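Local coordinates for flagellar protein FlgA (Thermotoga maritima, PDB 3FRN) that probably acts as a periplasmic chaperone in assembly of the flagellar basal-body P-ring, at residues 144-148 and 196-200; 186-191 and 202-208; 214-218 and 229-233; 237-243 and 255-260. Residue numbers count along the deposited sequence, not the author numbering.

All four contacts lie in the C-terminal half of the chain, within the region assigned to P-ring chaperones. Contacts 1 and 2 alternate along the sequence and belong to the SAF region: their centres are 14 Å apart, and Met203 of contact 2 packs on Thr197 and Val198 of contact 1. Contacts 3 and 4 follow in series, 12 Å apart between centres, in the five-stranded barrel formed by residues 215-266, where strands 229-233 and 242-246 are neighbours and Val233 meets Val243. Contact 2 leads into the barrel: Pro207 and Pro208 pack against Tyr238 of contact 4, whose hydroxyl probably hydrogen-bonds Asp206 O. Two compact units are thus joined by a short connection.

Contact 1: residues 144-148 and 196-200; sequences NVVVL and GTVLT
Valine and leucine side chains make most of this buried contact, and they sort onto two sides of the backbone pairing. Val145 (m) and Val147 (t) meet Val198 (t): Val145 CG2 lies 4.0 Å from Val198 CG1, and Val147 CG2 3.9 Å from Val198 CG2. Val146 (t) and Leu148 (mt) instead pack on Leu199, whose chi1 of -122° and chi2 of 31° fall between wells; its CD2 is 3.9 Å from Val146 CG1 and also 3.9 Å from Leu148 CD2. Val184 of helix 181-184 adjoins both Val146 and Leu199. Thr197 takes the m rotamer, and its hydroxyl bonds Lys194 O. Residues 144-148 end the long strand 132-148, whereas 197-200 is extended but not a regular strand, and Gly196 before it turns with phi 95°, psi -13°; the segment directions differ by 120°. Val147 and Val198 form a single bridge (CA-CA 4.5 Å), framed by Leu199 N to Val146 O (3.0 Å) and Leu148 N to Thr197 O (3.1 Å). Gly196 N to Leu148 O (3.1 Å) extends the pairing. The bridge ties the loop between strands 188-189 and 204-205 to the end of strand 132-148, which strand 163-169 also pairs with, within this family's SAF domain.

Contact 2: residues 186-191 and 202-208; sequences GKISRR and DMVKDPP
Three backbone hydrogen bonds set the register of 186-191 against 202-208. Ile188 and Lys205 form an antiparallel hydrogen-bonded pair, Ile188 N to Lys205 O and Lys205 N to Ile188 O both at 2.8 Å; Ser189 and Val204 follow as a non-hydrogen-bonded pair (CA-CA 4.5 Å), and Arg190 N reaches Met203 O at 2.7 Å. Ser189 OG, with chi1 t, bonds Arg191 O at 2.6 Å, just beyond the strand. This is a two-stranded antiparallel ribbon at the surface of the SAF region, in which strand 204-205 follows directly on the end of a 3-10 segment at Asp202-Met203. Among apolar contacts, Ile188 (mt) extends CD1 to 3.7 Å from Pro208 CD and 4.3 Å from Pro207 CB. On the opposite face from Ile188, Lys187 CD lies 3.9 Å from Val204 CG2. The charged side chains make looser contacts: Lys205, with chi1 p, lays its CD over one face of the Arg190 guanidinium, and Lys187 NZ stays 4.5 Å from Asp206 OD2, beyond a salt bridge.

Contact 3: residues 214-218 and 229-233; sequences QVVPA and TFVEV
This is the antiparallel pairing of strand 215-219 (here residues 215-218) with strand 229-233, the first two strands of a five-stranded barrel near the C-terminus, joined as a hairpin. The axes of these short segments approach to 4.3 Å, with N-to-C directions 136° apart, a marked twist. Val216-Val231 and Ala218-Thr229 are hydrogen-bonded pairs; Val215-Glu232 and Pro217-Phe230 are non-hydrogen-bonded. The bonds run Val216 N to Val231 O (3.2 Å), Val231 N to Val216 O (2.9 Å), Ala218 N to Thr229 O (2.6 Å) and Thr229 N to Ala218 O (3.1 Å), with Val233 N to Gln214 O (3.2 Å) at the far end. Pro217, lacking an amide hydrogen, fits a non-hydrogen-bonded site. Val216 (m), Ala218 and Val231 (m) share the buried face: Val231 CG2 lies 3.8 Å from Ala218 CB and 4.1 Å from Val216 CG2, while Val233 (t) brings CG2 to 3.9 Å from Val216 CG2. On the exposed face, Phe230 (chi1 m, chi2 90°) sets CD2 3.9 Å from Val215 CG1 and CE2 3.9 Å from Pro217 CG. The strong twist and the packing of Leu264 from strand 263-266 on Ala218 and Val231 are those of a small closed beta barrel, here one within the P-ring chaperone family region.

Contact 4: residues 237-243 and 255-260; sequences GYLGETV and FGRVER
Residues 238-241 form a type II turn, Glu241 N bonding Tyr238 O at 3.1 Å, with Gly240 at phi 86°, psi -15°; the chain then enters strand 242-246, antiparallel to strand 253-259. Thr242-Arg257 is a non-hydrogen-bonded pair (CA-CA 4.0 Å) and Val243-Gly256 a hydrogen-bonded one: Val243 N to Gly256 O is 2.7 Å, and Gly256 N to Val243 O is weak at 3.2 Å. Val258 N to Glu241 O (2.7 Å) and Gly240 N to Val258 O (2.8 Å) carry the pairing into the turn. The two strands are successive members of the C-terminal five-stranded barrel, with 263-266 on the other edge of the second. Val258 (t) is buried against the turn: Tyr238 O lies 3.2 Å from its CB, Leu239 CD2 3.8 Å from its CG1, and Val243 (t) CG2 3.8 Å from its CG2. Glu241 (m) folds back, accepting Tyr238 N at OE1 (2.8 Å). Outside, Thr242 CG2 meets Phe255 CD2 at 3.7 Å, and Arg257 NE forms a salt bridge with Glu259 OE2 (2.9 Å) by charge alone, the oxygen lying well out of the guanidinium plane.

Contact 1: residues 144-148 and 196-200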
loop_
_atom_site.group_PDB
_atom_site.type_symbol
_atom_site.label_atom_id
_atom_site.label_comp_id
_atom_site.label_asym_id
_atom_site.label_seq_id
_atom_site.Cartn_x
_atom_site.Cartn_y
_atom_site.Cartn_z
ATOM N N ASN A 144 -1.811 -0.379 -9.040
ATOM C CA ASN A 144 -3.042 0.141 -9.622
ATOM C C ASN A 144 -4.259 -0.264 -8.805
ATOM O O ASN A 144 -4.566 -1.446 -8.678
ATOM C CB ASN A 144 -3.195 -0.306 -11.073
ATOM C CG ASN A 144 -2.360 0.526 -12.026
ATOM O OD1 ASN A 144 -2.747 1.631 -12.410
ATOM N ND2 ASN A 144 -1.210 -0.004 -12.420
ATOM N N VAL A 145 -4.934 0.729 -8.235
ATOM C CA VAL A 145 -6.113 0.488 -7.409
ATOM C C VAL A 145 -7.389 1.047 -8.049
ATOM O O VAL A 145 -7.331 1.867 -8.961
ATOM C CB VAL A 145 -5.946 1.055 -5.974
ATOM C CG1 VAL A 145 -4.787 0.378 -5.250
ATOM C CG2 VAL A 145 -5.766 2.553 -6.013
ATOM N N VAL A 146 -8.536 0.590 -7.557
ATOM C CA VAL A 146 -9.836 0.996 -8.069
ATOM C C VAL A 146 -10.287 2.301 -7.409
ATOM O O VAL A 146 -10.417 2.380 -6.187
ATOM C CB VAL A 146 -10.882 -0.133 -7.867
ATOM C CG1 VAL A 146 -12.292 0.380 -8.067
ATOM C CG2 VAL A 146 -10.600 -1.290 -8.815
ATOM N N VAL A 147 -10.514 3.321 -8.233
ATOM C CA VAL A 147 -10.878 4.655 -7.757
ATOM C C VAL A 147 -12.205 5.076 -8.396
ATOM O O VAL A 147 -12.458 4.768 -9.561
ATOM C CB VAL A 147 -9.745 5.683 -8.070
ATOM C CG1 VAL A 147 -10.206 7.126 -7.872
ATOM C CG2 VAL A 147 -8.514 5.405 -7.213
ATOM N N LEU A 148 -13.047 5.765 -7.631
ATOM C CA LEU A 148 -14.355 6.224 -8.120
ATOM C C LEU A 148 -14.311 7.291 -9.219
ATOM O O LEU A 148 -13.615 8.306 -9.092
ATOM C CB LEU A 148 -15.219 6.710 -6.954
ATOM C CG LEU A 148 -15.830 5.609 -6.076
ATOM C CD1 LEU A 148 -16.726 6.224 -5.027
ATOM C CD2 LEU A 148 -16.616 4.601 -6.906
ATOM N N GLY A 196 -13.165 10.194 -6.732
ATOM C CA GLY A 196 -11.769 10.286 -6.304
ATOM C C GLY A 196 -11.438 9.376 -5.134
ATOM O O GLY A 196 -10.271 9.168 -4.807
ATOM N N THR A 197 -12.475 8.836 -4.503
ATOM C CA THR A 197 -12.318 7.951 -3.362
ATOM C C THR A 197 -11.780 6.594 -3.800
ATOM O O THR A 197 -12.399 5.902 -4.614
ATOM C CB THR A 197 -13.656 7.774 -2.596
ATOM O OG1 THR A 197 -14.093 9.047 -2.097
ATOM C CG2 THR A 197 -13.501 6.818 -1.432
ATOM N N VAL A 198 -10.614 6.243 -3.257
ATOM C CA VAL A 198 -10.020 4.913 -3.403
ATOM C C VAL A 198 -10.913 3.931 -2.687
ATOM O O VAL A 198 -11.156 4.074 -1.484
ATOM C CB VAL A 198 -8.624 4.834 -2.758
ATOM C CG1 VAL A 198 -8.060 3.412 -2.849
ATOM C CG2 VAL A 198 -7.680 5.840 -3.399
ATOM N N LEU A 199 -11.400 2.943 -3.429
ATOM C CA LEU A 199 -12.358 1.989 -2.905
ATOM C C LEU A 199 -11.618 1.019 -2.017
ATOM O O LEU A 199 -10.521 0.597 -2.351
ATOM C CB LEU A 199 -13.063 1.259 -4.057
ATOM C CG LEU A 199 -14.589 1.371 -4.097
ATOM C CD1 LEU A 199 -15.047 2.695 -3.525
ATOM C CD2 LEU A 199 -15.110 1.238 -5.515
ATOM N N THR A 200 -12.193 0.705 -0.861
ATOM C CA THR A 200 -11.613 -0.291 0.028
ATOM C C THR A 200 -12.664 -1.301 0.490
ATOM O O THR A 200 -13.854 -0.996 0.519
ATOM C CB THR A 200 -10.920 0.334 1.280
ATOM O OG1 THR A 200 -11.891 0.987 2.105
ATOM C CG2 THR A 200 -9.816 1.327 0.895
#

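Contact 2: residues 186-191 and 202-208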
loop_
_atom_site.group_PDB
_atom_site.type_symbol
_atom_site.label_atom_id
_atom_site.label_comp_id
_atom_site.label_asym_id
_atom_site.label_seq_id
_atom_site.Cartn_x
_atom_site.Cartn_y
_atom_site.Cartn_z
ATOM N N GLY A 186 -20.652 -5.411 -8.869
ATOM C CA GLY A 186 -21.665 -6.238 -8.243
ATOM C C GLY A 186 -21.769 -5.982 -6.753
ATOM O O GLY A 186 -22.765 -6.353 -6.130
ATOM N N LYS A 187 -20.745 -5.350 -6.181
ATOM C CA LYS A 187 -20.738 -5.027 -4.762
ATOM C C LYS A 187 -21.676 -3.867 -4.485
ATOM O O LYS A 187 -21.951 -3.056 -5.363
ATOM C CB LYS A 187 -19.330 -4.671 -4.273
ATOM C CG LYS A 187 -18.338 -5.832 -4.236
ATOM C CD LYS A 187 -18.327 -6.531 -2.894
ATOM C CE LYS A 187 -17.390 -7.739 -2.907
ATOM N NZ LYS A 187 -15.946 -7.361 -2.845
ATOM N N ILE A 188 -22.141 -3.796 -3.245
ATOM C CA ILE A 188 -23.093 -2.789 -2.808
ATOM C C ILE A 188 -22.386 -1.833 -1.845
ATOM O O ILE A 188 -21.801 -2.265 -0.861
ATOM C CB ILE A 188 -24.331 -3.476 -2.150
ATOM C CG1 ILE A 188 -25.109 -4.260 -3.211
ATOM C CG2 ILE A 188 -25.241 -2.464 -1.463
ATOM C CD1 ILE A 188 -26.117 -5.218 -2.655
ATOM N N SER A 189 -22.430 -0.543 -2.148
ATOM C CA SER A 189 -21.822 0.477 -1.306
ATOM C C SER A 189 -22.480 0.573 0.073
ATOM O O SER A 189 -23.702 0.631 0.186
ATOM C CB SER A 189 -21.909 1.835 -1.988
ATOM O OG SER A 189 -21.215 2.813 -1.230
ATOM N N ARG A 190 -21.662 0.603 1.120
ATOM C CA ARG A 190 -22.177 0.782 2.472
ATOM C C ARG A 190 -22.300 2.266 2.791
ATOM O O ARG A 190 -22.851 2.644 3.826
ATOM C CB ARG A 190 -21.275 0.092 3.503
ATOM C CG ARG A 190 -21.142 -1.422 3.331
ATOM C CD ARG A 190 -20.113 -2.009 4.284
ATOM N NE ARG A 190 -20.735 -2.515 5.503
ATOM C CZ ARG A 190 -20.773 -3.801 5.847
ATOM N NH1 ARG A 190 -21.368 -4.167 6.974
ATOM N NH2 ARG A 190 -20.210 -4.722 5.076
ATOM N N ARG A 191 -21.771 3.113 1.911
ATOM C CA ARG A 191 -21.754 4.553 2.177
ATOM C C ARG A 191 -21.902 5.485 0.972
ATOM O O ARG A 191 -21.814 5.070 -0.194
ATOM C CB ARG A 191 -20.529 4.963 3.019
ATOM C CG ARG A 191 -19.272 4.151 2.814
ATOM C CD ARG A 191 -18.300 4.408 3.956
ATOM N NE ARG A 191 -18.926 4.155 5.253
ATOM C CZ ARG A 191 -18.878 2.993 5.900
ATOM N NH1 ARG A 191 -18.221 1.958 5.386
ATOM N NH2 ARG A 191 -19.486 2.864 7.072
ATOM N N ASP A 202 -13.755 -2.335 3.248
ATOM C CA ASP A 202 -14.623 -1.959 4.365
ATOM C C ASP A 202 -15.758 -1.012 3.976
ATOM O O ASP A 202 -16.589 -0.658 4.809
ATOM C CB ASP A 202 -13.792 -1.336 5.490
ATOM C CG ASP A 202 -12.844 -0.257 4.992
ATOM O OD1 ASP A 202 -11.770 -0.601 4.445
ATOM O OD2 ASP A 202 -13.171 0.935 5.157
ATOM N N MET A 203 -15.799 -0.601 2.711
ATOM C CA MET A 203 -16.800 0.369 2.262
ATOM C C MET A 203 -17.923 -0.268 1.468
ATOM O O MET A 203 -18.938 0.374 1.165
ATOM C CB MET A 203 -16.131 1.447 1.419
ATOM C CG MET A 203 -14.987 2.118 2.136
ATOM S SD MET A 203 -14.592 3.721 1.466
ATOM C CE MET A 203 -13.952 3.285 -0.102
ATOM N N VAL A 204 -17.732 -1.535 1.129
ATOM C CA VAL A 204 -18.651 -2.241 0.264
ATOM C C VAL A 204 -19.068 -3.543 0.926
ATOM O O VAL A 204 -18.427 -4.006 1.867
ATOM C CB VAL A 204 -18.019 -2.526 -1.132
ATOM C CG1 VAL A 204 -17.660 -1.233 -1.845
ATOM C CG2 VAL A 204 -16.801 -3.428 -1.017
ATOM N N LYS A 205 -20.161 -4.120 0.448
ATOM C CA LYS A 205 -20.551 -5.446 0.890
ATOM C C LYS A 205 -21.023 -6.236 -0.299
ATOM O O LYS A 205 -21.396 -5.665 -1.323
ATOM C CB LYS A 205 -21.627 -5.387 1.980
ATOM C CG LYS A 205 -22.950 -4.790 1.566
ATOM C CD LYS A 205 -23.934 -4.872 2.711
ATOM C CE LYS A 205 -25.189 -4.086 2.406
ATOM N NZ LYS A 205 -25.835 -3.602 3.659
ATOM N N ASP A 206 -20.991 -7.554 -0.161
ATOM C CA ASP A 206 -21.438 -8.452 -1.208
ATOM C C ASP A 206 -22.949 -8.349 -1.422
ATOM O O ASP A 206 -23.681 -7.979 -0.501
ATOM C CB ASP A 206 -21.026 -9.882 -0.860
ATOM C CG ASP A 206 -19.533 -10.117 -1.033
ATOM O OD1 ASP A 206 -19.148 -10.761 -2.034
ATOM O OD2 ASP A 206 -18.743 -9.656 -0.179
ATOM N N PRO A 207 -23.421 -8.637 -2.651
ATOM C CA PRO A 207 -24.865 -8.739 -2.894
ATOM C C PRO A 207 -25.490 -9.892 -2.101
ATOM O O PRO A 207 -24.833 -10.918 -1.893
ATOM C CB PRO A 207 -24.949 -9.014 -4.400
ATOM C CG PRO A 207 -23.612 -9.577 -4.767
ATOM C CD PRO A 207 -22.641 -8.862 -3.881
ATOM N N PRO A 208 -26.736 -9.716 -1.626
ATOM C CA PRO A 208 -27.417 -10.741 -0.815
ATOM C C PRO A 208 -27.806 -11.944 -1.651
ATOM O O PRO A 208 -28.032 -11.802 -2.848
ATOM C CB PRO A 208 -28.671 -10.023 -0.302
ATOM C CG PRO A 208 -28.444 -8.570 -0.564
ATOM C CD PRO A 208 -27.574 -8.517 -1.785
#

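Contact 3: residues 214-218 and 229-233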
loop_
_atom_site.group_PDB
_atom_site.type_symbol
_atom_site.label_atom_id
_atom_site.label_comp_id
_atom_site.label_asym_id
_atom_site.label_seq_id
_atom_site.Cartn_x
_atom_site.Cartn_y
_atom_site.Cartn_z
ATOM N N GLN A 214 -38.309 -11.474 -3.505
ATOM C CA GLN A 214 -37.917 -12.499 -4.477
ATOM C C GLN A 214 -38.710 -13.794 -4.276
ATOM O O GLN A 214 -39.057 -14.141 -3.150
ATOM C CB GLN A 214 -36.421 -12.782 -4.335
ATOM C CG GLN A 214 -35.775 -13.591 -5.449
ATOM C CD GLN A 214 -34.308 -13.873 -5.153
ATOM O OE1 GLN A 214 -33.661 -13.136 -4.411
ATOM N NE2 GLN A 214 -33.780 -14.948 -5.729
ATOM N N VAL A 215 -39.005 -14.493 -5.370
ATOM C CA VAL A 215 -39.636 -15.811 -5.290
ATOM C C VAL A 215 -38.575 -16.910 -5.313
ATOM O O VAL A 215 -37.789 -17.020 -6.270
ATOM C CB VAL A 215 -40.664 -16.043 -6.424
ATOM C CG1 VAL A 215 -41.141 -17.499 -6.447
ATOM C CG2 VAL A 215 -41.854 -15.120 -6.244
ATOM N N VAL A 216 -38.548 -17.710 -4.249
ATOM C CA VAL A 216 -37.650 -18.858 -4.179
ATOM C C VAL A 216 -38.427 -20.118 -3.795
ATOM O O VAL A 216 -39.455 -20.022 -3.123
ATOM C CB VAL A 216 -36.460 -18.626 -3.191
ATOM C CG1 VAL A 216 -35.377 -17.762 -3.839
ATOM C CG2 VAL A 216 -36.933 -18.027 -1.871
ATOM N N PRO A 217 -37.955 -21.298 -4.245
ATOM C CA PRO A 217 -38.480 -22.558 -3.726
ATOM C C PRO A 217 -38.231 -22.702 -2.225
ATOM O O PRO A 217 -37.286 -22.126 -1.697
ATOM C CB PRO A 217 -37.686 -23.615 -4.498
ATOM C CG PRO A 217 -37.218 -22.922 -5.725
ATOM C CD PRO A 217 -36.936 -21.527 -5.284
ATOM N N ALA A 218 -39.088 -23.457 -1.547
ATOM C CA ALA A 218 -39.004 -23.615 -0.098
ATOM C C ALA A 218 -39.430 -25.014 0.350
ATOM O O ALA A 218 -40.268 -25.645 -0.281
ATOM C CB ALA A 218 -39.837 -22.554 0.599
ATOM N N THR A 229 -42.899 -25.943 -1.855
ATOM C CA THR A 229 -43.584 -24.786 -2.451
ATOM C C THR A 229 -42.675 -23.583 -2.749
ATOM O O THR A 229 -41.490 -23.599 -2.431
ATOM C CB THR A 229 -44.755 -24.320 -1.549
ATOM O OG1 THR A 229 -45.570 -23.380 -2.261
ATOM C CG2 THR A 229 -44.237 -23.674 -0.258
ATOM N N PHE A 230 -43.247 -22.546 -3.363
ATOM C CA PHE A 230 -42.558 -21.270 -3.590
ATOM C C PHE A 230 -43.000 -20.229 -2.554
ATOM O O PHE A 230 -44.170 -20.185 -2.177
ATOM C CB PHE A 230 -42.836 -20.741 -5.003
ATOM C CG PHE A 230 -42.298 -21.618 -6.103
ATOM C CD1 PHE A 230 -43.078 -22.635 -6.648
ATOM C CD2 PHE A 230 -41.013 -21.421 -6.600
ATOM C CE1 PHE A 230 -42.583 -23.445 -7.663
ATOM C CE2 PHE A 230 -40.510 -22.228 -7.615
ATOM C CZ PHE A 230 -41.296 -23.240 -8.148
ATOM N N VAL A 231 -42.066 -19.400 -2.092
ATOM C CA VAL A 231 -42.387 -18.350 -1.115
ATOM C C VAL A 231 -41.882 -16.975 -1.544
ATOM O O VAL A 231 -41.060 -16.867 -2.457
ATOM C CB VAL A 231 -41.826 -18.662 0.294
ATOM C CG1 VAL A 231 -42.516 -19.876 0.904
ATOM C CG2 VAL A 231 -40.311 -18.846 0.247
ATOM N N GLU A 232 -42.379 -15.932 -0.876
ATOM C CA GLU A 232 -41.894 -14.574 -1.104
ATOM C C GLU A 232 -41.180 -14.024 0.124
ATOM O O GLU A 232 -41.766 -13.924 1.204
ATOM C CB GLU A 232 -43.020 -13.629 -1.515
ATOM C CG GLU A 232 -42.509 -12.393 -2.243
ATOM C CD GLU A 232 -43.481 -11.228 -2.230
ATOM O OE1 GLU A 232 -43.180 -10.217 -2.928
ATOM O OE2 GLU A 232 -44.540 -11.312 -1.532
ATOM N N VAL A 233 -39.921 -13.643 -0.078
ATOM C CA VAL A 233 -39.017 -13.207 0.989
ATOM C C VAL A 233 -39.352 -11.810 1.537
ATOM O O VAL A 233 -39.599 -10.875 0.770
ATOM C CB VAL A 233 -37.550 -13.242 0.503
ATOM C CG1 VAL A 233 -36.637 -13.488 1.654
ATOM C CG2 VAL A 233 -37.336 -14.349 -0.523
#

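Contact 4: residues 237-243 and 255-260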
loop_
_atom_site.group_PDB
_atom_site.type_symbol
_atom_site.label_atom_id
_atom_site.label_comp_id
_atom_site.label_asym_id
_atom_site.label_seq_id
_atom_site.Cartn_x
_atom_site.Cartn_y
_atom_site.Cartn_z
ATOM N N GLY A 237 -31.274 -11.341 2.324
ATOM C CA GLY A 237 -30.616 -12.382 3.120
ATOM C C GLY A 237 -29.430 -13.076 2.483
ATOM O O GLY A 237 -29.311 -13.159 1.257
ATOM N N TYR A 238 -28.542 -13.582 3.330
ATOM C CA TYR A 238 -27.362 -14.308 2.858
ATOM C C TYR A 238 -27.558 -15.776 3.222
ATOM O O TYR A 238 -28.468 -16.087 3.985
ATOM C CB TYR A 238 -26.077 -13.737 3.505
ATOM C CG TYR A 238 -25.759 -12.297 3.101
ATOM C CD1 TYR A 238 -25.064 -12.022 1.929
ATOM C CD2 TYR A 238 -26.161 -11.222 3.884
ATOM C CE1 TYR A 238 -24.779 -10.730 1.540
ATOM C CE2 TYR A 238 -25.883 -9.917 3.503
ATOM C CZ TYR A 238 -25.185 -9.682 2.335
ATOM O OH TYR A 238 -24.895 -8.398 1.952
ATOM N N LEU A 239 -26.766 -16.667 2.676
ATOM C CA LEU A 239 -26.729 -18.050 3.088
ATOM C C LEU A 239 -26.649 -18.227 4.561
ATOM O O LEU A 239 -25.872 -17.599 5.166
ATOM C CB LEU A 239 -25.480 -18.653 2.519
ATOM C CG LEU A 239 -25.756 -19.738 1.517
ATOM C CD1 LEU A 239 -26.235 -20.953 2.313
ATOM C CD2 LEU A 239 -26.773 -19.259 0.463
ATOM N N GLY A 240 -27.423 -19.125 5.130
ATOM C CA GLY A 240 -27.330 -19.424 6.554
ATOM C C GLY A 240 -28.160 -18.503 7.392
ATOM O O GLY A 240 -28.390 -18.779 8.580
ATOM N N GLU A 241 -28.608 -17.394 6.805
ATOM C CA GLU A 241 -29.452 -16.496 7.573
ATOM C C GLU A 241 -30.873 -16.991 7.541
ATOM O O GLU A 241 -31.293 -17.632 6.569
ATOM C CB GLU A 241 -29.357 -15.047 7.093
ATOM C CG GLU A 241 -27.958 -14.458 7.320
ATOM C CD GLU A 241 -27.841 -13.014 6.896
ATOM O OE1 GLU A 241 -28.603 -12.593 5.995
ATOM O OE2 GLU A 241 -26.976 -12.309 7.464
ATOM N N THR A 242 -31.586 -16.712 8.627
ATOM C CA THR A 242 -32.999 -16.979 8.725
ATOM C C THR A 242 -33.777 -15.722 8.332
ATOM O O THR A 242 -33.705 -14.693 9.011
ATOM C CB THR A 242 -33.379 -17.425 10.152
ATOM O OG1 THR A 242 -32.641 -18.605 10.508
ATOM C CG2 THR A 242 -34.863 -17.714 10.237
ATOM N N VAL A 243 -34.514 -15.822 7.226
ATOM C CA VAL A 243 -35.326 -14.725 6.708
ATOM C C VAL A 243 -36.826 -15.045 6.827
ATOM O O VAL A 243 -37.257 -16.171 6.545
ATOM C CB VAL A 243 -34.986 -14.414 5.227
ATOM C CG1 VAL A 243 -35.744 -13.208 4.765
ATOM C CG2 VAL A 243 -33.508 -14.141 5.062
ATOM N N PHE A 255 -40.646 -18.759 9.249
ATOM C CA PHE A 255 -39.211 -18.599 9.440
ATOM C C PHE A 255 -38.539 -19.556 8.472
ATOM O O PHE A 255 -38.943 -20.717 8.368
ATOM C CB PHE A 255 -38.799 -18.979 10.865
ATOM C CG PHE A 255 -38.907 -17.859 11.862
ATOM C CD1 PHE A 255 -39.860 -17.907 12.876
ATOM C CD2 PHE A 255 -38.042 -16.772 11.807
ATOM C CE1 PHE A 255 -39.961 -16.881 13.814
ATOM C CE2 PHE A 255 -38.138 -15.742 12.737
ATOM C CZ PHE A 255 -39.096 -15.798 13.744
ATOM N N GLY A 256 -37.509 -19.078 7.781
ATOM C CA GLY A 256 -36.816 -19.894 6.806
ATOM C C GLY A 256 -35.377 -19.497 6.585
ATOM O O GLY A 256 -35.079 -18.327 6.342
ATOM N N ARG A 257 -34.486 -20.477 6.672
ATOM C CA ARG A 257 -33.068 -20.243 6.446
ATOM C C ARG A 257 -32.752 -20.269 4.962
ATOM O O ARG A 257 -33.252 -21.124 4.215
ATOM C CB ARG A 257 -32.204 -21.259 7.200
ATOM C CG ARG A 257 -32.449 -22.710 6.817
ATOM C CD ARG A 257 -31.835 -23.702 7.804
ATOM N NE ARG A 257 -30.478 -24.103 7.436
ATOM C CZ ARG A 257 -29.849 -25.168 7.931
ATOM N NH1 ARG A 257 -28.615 -25.454 7.538
ATOM N NH2 ARG A 257 -30.452 -25.957 8.815
ATOM N N VAL A 258 -31.938 -19.314 4.528
ATOM C CA VAL A 258 -31.421 -19.326 3.167
ATOM C C VAL A 258 -30.430 -20.474 3.043
ATOM O O VAL A 258 -29.453 -20.571 3.801
ATOM C CB VAL A 258 -30.736 -18.004 2.826
ATOM C CG1 VAL A 258 -30.199 -18.018 1.391
ATOM C CG2 VAL A 258 -31.695 -16.843 3.052
ATOM N N GLU A 259 -30.708 -21.363 2.097
ATOM C CA GLU A 259 -29.848 -22.492 1.858
ATOM C C GLU A 259 -29.218 -22.382 0.479
ATOM O O GLU A 259 -29.735 -21.675 -0.402
ATOM C CB GLU A 259 -30.615 -23.814 1.999
ATOM C CG GLU A 259 -31.193 -24.046 3.388
ATOM C CD GLU A 259 -31.077 -25.489 3.845
ATOM O OE1 GLU A 259 -31.028 -26.393 2.984
ATOM O OE2 GLU A 259 -31.033 -25.722 5.070
ATOM N N ARG A 260 -28.103 -23.078 0.287
ATOM C CA ARG A 260 -27.571 -23.319 -1.049
ATOM C C ARG A 260 -28.692 -23.576 -2.050
ATOM O O ARG A 260 -29.444 -24.541 -1.920
ATOM C CB ARG A 260 -26.598 -24.500 -1.033
ATOM C CG ARG A 260 -25.925 -24.768 -2.368
ATOM C CD ARG A 260 -24.933 -25.915 -2.267
ATOM N NE ARG A 260 -25.544 -27.119 -1.711
ATOM C CZ ARG A 260 -24.876 -28.230 -1.420
ATOM N NH1 ARG A 260 -25.514 -29.278 -0.918
ATOM N NH2 ARG A 260 -23.569 -28.294 -1.633
#